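Local coordinates for AclR protein (Streptomyces galilaeus, PDB 2GEY) that is a putative hydroxylase of the SnoaL-like family that probably acts in the biosynthesis of aromatic polyketide antibiotics, at residues A8-M13 with L107-G112; T80-H85 with G96-W101. All blocks are in the same frame, centred on the assembly; numbering follows the deposited sequence. Where two conformers were deposited one is given.

Interaction 1: A8-M13 with L107-G112; sequences ALCLEM and LRFVDG
Cys10 and Phe109 meet where the N-terminal helix 3-18 packs on the curved sheet of the alpha+beta barrel fold of the SnoaL-like family, a member of the NTF2 clan. The axes of the short segments 8-13 and 107-110 pass 11.0 Å apart at 119°, a spacing bridged by large apolar side chains and the compact Cys10, with no hydrogen bond between the segments. Leu107, in one of its two modelled conformers, can be followed outward from the strand. Its CB directs the chain at the helix, and CG lies beside the backbone N and anti to the carbonyl carbon (chi1 -61°). CD1 then runs on as the leading branch and comes within 3.6 Å of Cys10 SG. The same methyl faces Met13 SD, the two side chains reaching toward each other tip to tip. A branched leucine suits this place because it also spreads onto Val114 and His117 of the next strand. Met13, bent at chi3, is flexible enough to fit its thioether against that tip. Two residues on, Phe109 points the same way, and its flat ring reaches edge-first to Cys10. Leu9, one residue before the cysteine, approaches this ring obliquely, with CB 4.3 Å from CE2, while its CD1 lies near Gly112 O where the chain turns after the strand. Gly112 has a positive phi, which glycine adopts readily. Cysteine is compact enough to sit at the rim of the phenyl ring: Cys10 SG is 4.7 Å from the Phe109 ring centroid and 82° off the ring normal, a sulfur-aromatic contact at the CE1-CZ edge.

Interaction 2: T80-H85 with G96-W101; sequences TVTATH and GQRVSW
Val81 and Trp101 join their backbones through two hydrogen bonds, Val81 N to Trp101 O at 2.8 Å and Trp101 N to Val81 O. Ala83 and Val99 repeat the pattern, Val99 N reaching Ala83 O at 2.8 Å. Past the last paired residues, His85 N binds Gln97 O and Gly96 N binds His85 O. Gly96 suits the turn because at its backbone angles a side chain would press on the preceding carbonyl oxygen. On the face bearing Thr82, Thr84, Arg98 and Ser100, the Arg98 chain folds back at chi2 and chi3, laying its guanidinium over the backbone of Ala83. Its NH1 donates to Thr84 OG1 at 3.2 Å, nearly straight at 164° and in the guanidinium plane, while the same hydroxyl also hydrogen-bonds Asp60. At the edge of that plane a water accepts from NH2 and bridges to Thr82 OG1. These are neighbouring antiparallel strands of the mixed sheet in the SnoaL-like fold, with non-hydrogen-bonded pairs Thr82-Ser100 and Thr84-Arg98 alternating with the hydrogen-bonded ones. The face bearing Val81, Ala83, Val99 and Trp101 is largely apolar. Trp101 CG lies between its backbone N and carbonyl carbon (chi1 65°), which swings the indole across to the neighbouring strand and over Val81. Valine offers branched methyls to the flat ring: CG1 stands 3.6 Å from the centroid of the six-membered ring, a CH-pi contact 20° off the normal. Phe58 and Leu126 also meet the indole. Small Ala83 leaves room for Val99, whose CG2 lies 4.2 Å from Ala83 CB and sits at the edge of the indole.

Strand 98-110 is common to both contacts: interaction 2 uses its beginning and interaction 1 its end, with centres about 26 Å apart and nearest atoms about 11 Å apart. Along the chain the order is 8-13, 80-85, 96-101, 107-112, so the local strand pairing of interaction 2 falls between the two halves of interaction 1, which are 94 residues apart. Interaction 2 joins strand 98-110 to its sheet neighbour 74-84, whereas interaction 1 brings helix 3-18 onto the sheet. One long strand thus takes part in sheet pairing near helix 124-129 and in packing the N-terminal helix, linking distant parts of the SnoaL-like fold.

Interaction 1: A8-M13 with L107-G112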
ATOM      1  N   ALA A   8     -16.189 -14.719   4.078  1.00 24.72           N
ATOM      2  CA  ALA A   8     -17.307 -14.854   3.137  1.00 24.88           C
ATOM      3  C   ALA A   8     -18.119 -13.569   3.053  1.00 25.01           C
ATOM      4  O   ALA A   8     -18.496 -13.139   1.959  1.00 25.36           O
ATOM      5  CB  ALA A   8     -18.196 -16.032   3.524  1.00 25.00           C
ATOM      6  N   LEU A   9     -18.390 -12.933   4.195  1.00 24.76           N
ATOM      7  CA  LEU A   9     -19.144 -11.674   4.180  1.00 24.84           C
ATOM      8  C   LEU A   9     -18.366 -10.583   3.442  1.00 24.49           C
ATOM      9  O   LEU A   9     -18.926  -9.836   2.642  1.00 24.30           O
ATOM     10  CB  LEU A   9     -19.492 -11.222   5.596  1.00 24.82           C
ATOM     11  CG  LEU A   9     -20.572 -12.077   6.275  1.00 25.78           C
ATOM     12  CD1 LEU A   9     -20.600 -11.819   7.770  1.00 27.84           C
ATOM     13  CD2 LEU A   9     -21.943 -11.826   5.633  1.00 25.82           C
ATOM     14  N   CYS A  10     -17.062 -10.509   3.680  1.00 24.72           N
ATOM     15  CA  CYS A  10     -16.221  -9.539   2.953  1.00 25.06           C
ATOM     16  C   CYS A  10     -16.248  -9.780   1.442  1.00 25.18           C
ATOM     17  O   CYS A  10     -16.279  -8.839   0.648  1.00 25.11           O
ATOM     18  CB  CYS A  10     -14.784  -9.579   3.474  1.00 24.83           C
ATOM     19  SG  CYS A  10     -14.646  -8.923   5.146  1.00 27.30           S
ATOM     20  N   LEU A  11     -16.254 -11.035   1.041  1.00 25.16           N
ATOM     21  CA  LEU A  11     -16.310 -11.347  -0.382  1.00 25.24           C
ATOM     22  C   LEU A  11     -17.677 -11.028  -0.981  1.00 25.51           C
ATOM     23  O   LEU A  11     -17.788 -10.758  -2.175  1.00 25.14           O
ATOM     24  CB  LEU A  11     -15.894 -12.793  -0.624  1.00 25.07           C
ATOM     25  CG  LEU A  11     -14.422 -13.078  -0.284  1.00 25.50           C
ATOM     26  CD1 LEU A  11     -14.118 -14.538  -0.480  1.00 27.88           C
ATOM     27  CD2 LEU A  11     -13.475 -12.235  -1.143  1.00 26.80           C
ATOM     28  N   GLU A  12     -18.714 -11.005  -0.147  1.00 26.03           N
ATOM     29  CA  GLU A  12     -20.023 -10.529  -0.599  1.00 26.14           C
ATOM     30  C   GLU A  12     -20.023  -9.031  -0.848  1.00 25.87           C
ATOM     31  O   GLU A  12     -20.686  -8.545  -1.775  1.00 26.14           O
ATOM     32  CB  GLU A  12     -21.130 -10.930   0.385  1.00 27.15           C
ATOM     33  CG  GLU A  12     -21.432 -12.423   0.359  1.00 29.50           C
ATOM     34  CD  GLU A  12     -21.662 -12.942  -1.037  1.00 36.70           C
ATOM     35  OE1 GLU A  12     -22.739 -12.663  -1.610  1.00 41.40           O
ATOM     36  OE2 GLU A  12     -20.748 -13.612  -1.578  1.00 41.96           O
ATOM     37  N   MET A  13     -19.290  -8.299  -0.019  1.00 25.56           N
ATOM     38  CA  MET A  13     -19.086  -6.878  -0.229  1.00 25.89           C
ATOM     39  C   MET A  13     -18.295  -6.620  -1.521  1.00 24.81           C
ATOM     40  O   MET A  13     -18.653  -5.743  -2.296  1.00 24.33           O
ATOM     41  CB  MET A  13     -18.410  -6.263   0.996  1.00 25.82           C
ATOM     42  CG  MET A  13     -19.272  -6.352   2.233  1.00 27.64           C
ATOM     43  SD  MET A  13     -18.409  -5.804   3.720  1.00 31.40           S
ATOM     44  CE  MET A  13     -18.704  -4.058   3.648  1.00 33.06           C
ATOM     45  N   LEU A 107     -11.106  -4.736   7.838  1.00 24.81           N
ATOM     46  CA  LEU A 107     -12.431  -4.608   8.435  0.50 24.99           C
ATOM     47  C   LEU A 107     -12.482  -5.338   9.768  1.00 24.95           C
ATOM     48  O   LEU A 107     -11.935  -6.432   9.895  1.00 24.66           O
ATOM     49  CB  LEU A 107     -13.495  -5.202   7.507  0.50 25.07           C
ATOM     50  CG  LEU A 107     -13.683  -4.594   6.113  0.50 25.21           C
ATOM     51  CD1 LEU A 107     -14.816  -5.310   5.407  0.50 26.55           C
ATOM     52  CD2 LEU A 107     -13.955  -3.100   6.173  0.50 26.71           C
ATOM     53  N   ARG A 108     -13.130  -4.729  10.757  1.00 24.91           N
ATOM     54  CA  ARG A 108     -13.374  -5.378  12.042  1.00 25.18           C
ATOM     55  C   ARG A 108     -14.882  -5.538  12.215  1.00 25.08           C
ATOM     56  O   ARG A 108     -15.643  -4.591  11.977  1.00 24.40           O
ATOM     57  CB  ARG A 108     -12.781  -4.577  13.211  1.00 25.10           C
ATOM     58  CG  ARG A 108     -12.872  -5.331  14.540  1.00 25.83           C
ATOM     59  CD  ARG A 108     -12.116  -4.648  15.642  1.00 27.26           C
ATOM     60  NE  ARG A 108     -12.835  -3.494  16.159  1.00 29.09           N
ATOM     61  CZ  ARG A 108     -13.806  -3.545  17.072  1.00 30.55           C
ATOM     62  NH1 ARG A 108     -14.242  -4.700  17.568  1.00 31.42           N
ATOM     63  NH2 ARG A 108     -14.364  -2.416  17.482  1.00 30.98           N
ATOM     64  N   PHE A 109     -15.295  -6.732  12.645  1.00 25.14           N
ATOM     65  CA  PHE A 109     -16.708  -7.096  12.766  1.00 25.60           C
ATOM     66  C   PHE A 109     -17.156  -7.201  14.210  1.00 25.87           C
ATOM     67  O   PHE A 109     -16.401  -7.661  15.064  1.00 25.27           O
ATOM     68  CB  PHE A 109     -16.964  -8.460  12.118  1.00 25.51           C
ATOM     69  CG  PHE A 109     -16.946  -8.433  10.617  1.00 25.11           C
ATOM     70  CD1 PHE A 109     -15.738  -8.410   9.931  1.00 25.31           C
ATOM     71  CD2 PHE A 109     -18.137  -8.429   9.893  1.00 25.35           C
ATOM     72  CE1 PHE A 109     -15.714  -8.369   8.543  1.00 26.52           C
ATOM     73  CE2 PHE A 109     -18.120  -8.403   8.508  1.00 25.60           C
ATOM     74  CZ  PHE A 109     -16.902  -8.366   7.836  1.00 25.96           C
ATOM     75  N   VAL A 110     -18.398  -6.795  14.460  1.00 26.15           N
ATOM     76  CA  VAL A 110     -19.111  -7.113  15.696  1.00 27.17           C
ATOM     77  C   VAL A 110     -20.524  -7.536  15.304  1.00 27.61           C
ATOM     78  O   VAL A 110     -21.203  -6.822  14.563  1.00 27.26           O
ATOM     79  CB  VAL A 110     -19.204  -5.911  16.675  1.00 27.12           C
ATOM     80  CG1 VAL A 110     -20.019  -6.304  17.901  1.00 28.24           C
ATOM     81  CG2 VAL A 110     -17.821  -5.431  17.084  1.00 27.60           C
ATOM     82  N   ASP A 111     -20.950  -8.703  15.784  1.00 28.60           N
ATOM     83  CA  ASP A 111     -22.276  -9.247  15.486  1.00 29.23           C
ATOM     84  C   ASP A 111     -22.598  -9.274  13.994  1.00 29.27           C
ATOM     85  O   ASP A 111     -23.723  -8.974  13.592  1.00 29.54           O
ATOM     86  CB  ASP A 111     -23.354  -8.466  16.241  1.00 30.58           C
ATOM     87  CG  ASP A 111     -23.222  -8.595  17.738  1.00 34.41           C
ATOM     88  OD1 ASP A 111     -22.725  -9.647  18.204  1.00 39.72           O
ATOM     89  OD2 ASP A 111     -23.603  -7.641  18.455  1.00 38.85           O
ATOM     90  N   GLY A 112     -21.605  -9.620  13.179  1.00 28.26           N
ATOM     91  CA  GLY A 112     -21.786  -9.742  11.738  1.00 28.46           C
ATOM     92  C   GLY A 112     -21.775  -8.437  10.952  1.00 28.37           C
ATOM     93  O   GLY A 112     -21.935  -8.457   9.732  1.00 29.41           O
TER

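Interaction 2: T80-H85 with G96-W101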
ATOM      1  N   THR A  80      -6.811  -5.460  -6.356  1.00 25.27           N
ATOM      2  CA  THR A  80      -6.458  -4.681  -7.531  1.00 25.02           C
ATOM      3  C   THR A  80      -7.745  -4.279  -8.234  1.00 25.07           C
ATOM      4  O   THR A  80      -8.610  -5.121  -8.493  1.00 25.03           O
ATOM      5  CB  THR A  80      -5.561  -5.489  -8.477  1.00 25.32           C
ATOM      6  OG1 THR A  80      -4.331  -5.791  -7.802  1.00 26.84           O
ATOM      7  CG2 THR A  80      -5.272  -4.704  -9.774  1.00 25.52           C
ATOM      8  N   VAL A  81      -7.877  -2.987  -8.507  1.00 24.66           N
ATOM      9  CA  VAL A  81      -9.036  -2.457  -9.217  1.00 24.73           C
ATOM     10  C   VAL A  81      -8.642  -2.154 -10.651  1.00 24.66           C
ATOM     11  O   VAL A  81      -7.576  -1.581 -10.898  1.00 23.81           O
ATOM     12  CB  VAL A  81      -9.572  -1.167  -8.563  1.00 25.15           C
ATOM     13  CG1 VAL A  81     -10.822  -0.677  -9.301  1.00 25.49           C
ATOM     14  CG2 VAL A  81      -9.874  -1.405  -7.089  1.00 25.62           C
ATOM     15  N   THR A  82      -9.496  -2.552 -11.591  1.00 24.11           N
ATOM     16  CA  THR A  82      -9.332  -2.188 -12.998  1.00 24.37           C
ATOM     17  C   THR A  82     -10.634  -1.610 -13.521  1.00 24.17           C
ATOM     18  O   THR A  82     -11.711  -2.026 -13.107  1.00 23.24           O
ATOM     19  CB  THR A  82      -8.896  -3.377 -13.866  1.00 24.67           C
ATOM     20  OG1 THR A  82      -9.836  -4.448 -13.749  1.00 26.06           O
ATOM     21  CG2 THR A  82      -7.523  -3.871 -13.436  1.00 25.27           C
ATOM     22  N   ALA A  83     -10.530  -0.643 -14.424  1.00 24.49           N
ATOM     23  CA  ALA A  83     -11.703   0.032 -14.944  1.00 25.14           C
ATOM     24  C   ALA A  83     -11.361   0.823 -16.192  1.00 25.51           C
ATOM     25  O   ALA A  83     -10.199   0.903 -16.591  1.00 25.04           O
ATOM     26  CB  ALA A  83     -12.264   0.972 -13.890  1.00 25.05           C
ATOM     27  N   THR A  84     -12.392   1.417 -16.783  1.00 26.25           N
ATOM     28  CA  THR A  84     -12.220   2.396 -17.851  1.00 26.84           C
ATOM     29  C   THR A  84     -12.604   3.766 -17.294  1.00 26.93           C
ATOM     30  O   THR A  84     -13.569   3.886 -16.533  1.00 26.21           O
ATOM     31  CB  THR A  84     -13.116   2.067 -19.058  1.00 27.09           C
ATOM     32  OG1 THR A  84     -13.033   0.667 -19.339  1.00 30.61           O
ATOM     33  CG2 THR A  84     -12.660   2.823 -20.267  1.00 27.80           C
ATOM     34  N   HIS A  85     -11.856   4.795 -17.682  1.00 27.07           N
ATOM     35  CA  HIS A  85     -12.123   6.153 -17.225  1.00 27.52           C
ATOM     36  C   HIS A  85     -13.199   6.779 -18.115  1.00 27.79           C
ATOM     37  O   HIS A  85     -12.904   7.287 -19.203  1.00 27.44           O
ATOM     38  CB  HIS A  85     -10.835   6.994 -17.224  1.00 27.48           C
ATOM     39  CG  HIS A  85     -11.014   8.373 -16.665  1.00 27.55           C
ATOM     40  ND1 HIS A  85     -10.196   9.429 -17.006  1.00 27.53           N
ATOM     41  CD2 HIS A  85     -11.929   8.869 -15.800  1.00 28.03           C
ATOM     42  CE1 HIS A  85     -10.595  10.515 -16.365  1.00 27.99           C
ATOM     43  NE2 HIS A  85     -11.650  10.204 -15.634  1.00 27.87           N
ATOM     44  N   GLY A  96     -11.516   7.386 -21.606  1.00 33.38           N
ATOM     45  CA  GLY A  96     -11.868   6.049 -22.071  1.00 33.00           C
ATOM     46  C   GLY A  96     -10.699   5.087 -21.915  1.00 32.53           C
ATOM     47  O   GLY A  96     -10.773   3.944 -22.365  1.00 32.77           O
ATOM     48  N   GLN A  97      -9.625   5.552 -21.276  1.00 31.91           N
ATOM     49  CA  GLN A  97      -8.434   4.740 -21.025  1.00 31.76           C
ATOM     50  C   GLN A  97      -8.726   3.689 -19.976  1.00 30.14           C
ATOM     51  O   GLN A  97      -9.456   3.957 -19.023  1.00 29.66           O
ATOM     52  CB  GLN A  97      -7.298   5.578 -20.429  1.00 31.91           C
ATOM     53  CG  GLN A  97      -6.332   6.220 -21.381  1.00 34.54           C
ATOM     54  CD  GLN A  97      -4.998   6.501 -20.691  1.00 35.03           C
ATOM     55  OE1 GLN A  97      -3.950   6.012 -21.118  1.00 40.05           O
ATOM     56  NE2 GLN A  97      -5.042   7.256 -19.589  1.00 38.84           N
ATOM     57  N   ARG A  98      -8.105   2.523 -20.118  1.00 29.13           N
ATOM     58  CA  ARG A  98      -8.081   1.556 -19.028  1.00 28.39           C
ATOM     59  C   ARG A  98      -7.147   2.046 -17.926  1.00 27.80           C
ATOM     60  O   ARG A  98      -6.055   2.554 -18.199  1.00 26.73           O
ATOM     61  CB  ARG A  98      -7.624   0.183 -19.514  1.00 28.75           C
ATOM     62  CG  ARG A  98      -8.570  -0.474 -20.503  1.00 29.28           C
ATOM     63  CD  ARG A  98      -9.878  -0.899 -19.837  1.00 31.29           C
ATOM     64  NE  ARG A  98      -9.670  -2.050 -18.966  1.00 31.92           N
ATOM     65  CZ  ARG A  98     -10.560  -2.527 -18.095  1.00 31.66           C
ATOM     66  NH1 ARG A  98     -11.753  -1.952 -17.938  1.00 29.71           N
ATOM     67  NH2 ARG A  98     -10.242  -3.592 -17.375  1.00 31.52           N
ATOM     68  N   VAL A  99      -7.576   1.868 -16.681  1.00 26.57           N
ATOM     69  CA  VAL A  99      -6.817   2.303 -15.527  1.00 26.38           C
ATOM     70  C   VAL A  99      -6.807   1.192 -14.492  1.00 26.06           C
ATOM     71  O   VAL A  99      -7.603   0.250 -14.578  1.00 25.23           O
ATOM     72  CB  VAL A  99      -7.397   3.593 -14.899  1.00 26.29           C
ATOM     73  CG1 VAL A  99      -7.417   4.736 -15.923  1.00 26.65           C
ATOM     74  CG2 VAL A  99      -8.800   3.357 -14.319  1.00 26.29           C
ATOM     75  N   SER A 100      -5.906   1.323 -13.527  1.00 25.60           N
ATOM     76  CA  SER A 100      -5.803   0.392 -12.412  1.00 25.94           C
ATOM     77  C   SER A 100      -5.288   1.088 -11.156  1.00 25.94           C
ATOM     78  O   SER A 100      -4.610   2.129 -11.219  1.00 25.68           O
ATOM     79  CB  SER A 100      -4.883  -0.782 -12.771  1.00 26.34           C
ATOM     80  OG  SER A 100      -3.544  -0.333 -12.955  1.00 27.87           O
ATOM     81  N   TRP A 101      -5.618   0.508 -10.010  1.00 25.14           N
ATOM     82  CA  TRP A 101      -4.986   0.883  -8.766  1.00 25.23           C
ATOM     83  C   TRP A 101      -5.055  -0.283  -7.786  1.00 24.65           C
ATOM     84  O   TRP A 101      -5.593  -1.344  -8.111  1.00 24.14           O
ATOM     85  CB  TRP A 101      -5.564   2.196  -8.199  1.00 25.53           C
ATOM     86  CG  TRP A 101      -6.986   2.181  -7.772  1.00 26.01           C
ATOM     87  CD1 TRP A 101      -7.457   1.966  -6.514  1.00 26.66           C
ATOM     88  CD2 TRP A 101      -8.129   2.450  -8.589  1.00 26.85           C
ATOM     89  NE1 TRP A 101      -8.822   2.062  -6.495  1.00 27.43           N
ATOM     90  CE2 TRP A 101      -9.263   2.366  -7.756  1.00 27.25           C
ATOM     91  CE3 TRP A 101      -8.304   2.758  -9.943  1.00 26.71           C
ATOM     92  CZ2 TRP A 101     -10.559   2.575  -8.234  1.00 27.11           C
ATOM     93  CZ3 TRP A 101      -9.582   2.955 -10.419  1.00 26.98           C
ATOM     94  CH2 TRP A 101     -10.698   2.862  -9.563  1.00 26.85           C
TER
HETATM   95  O   HOH W   1     -11.855  -4.964 -15.372  1.00 24.18           O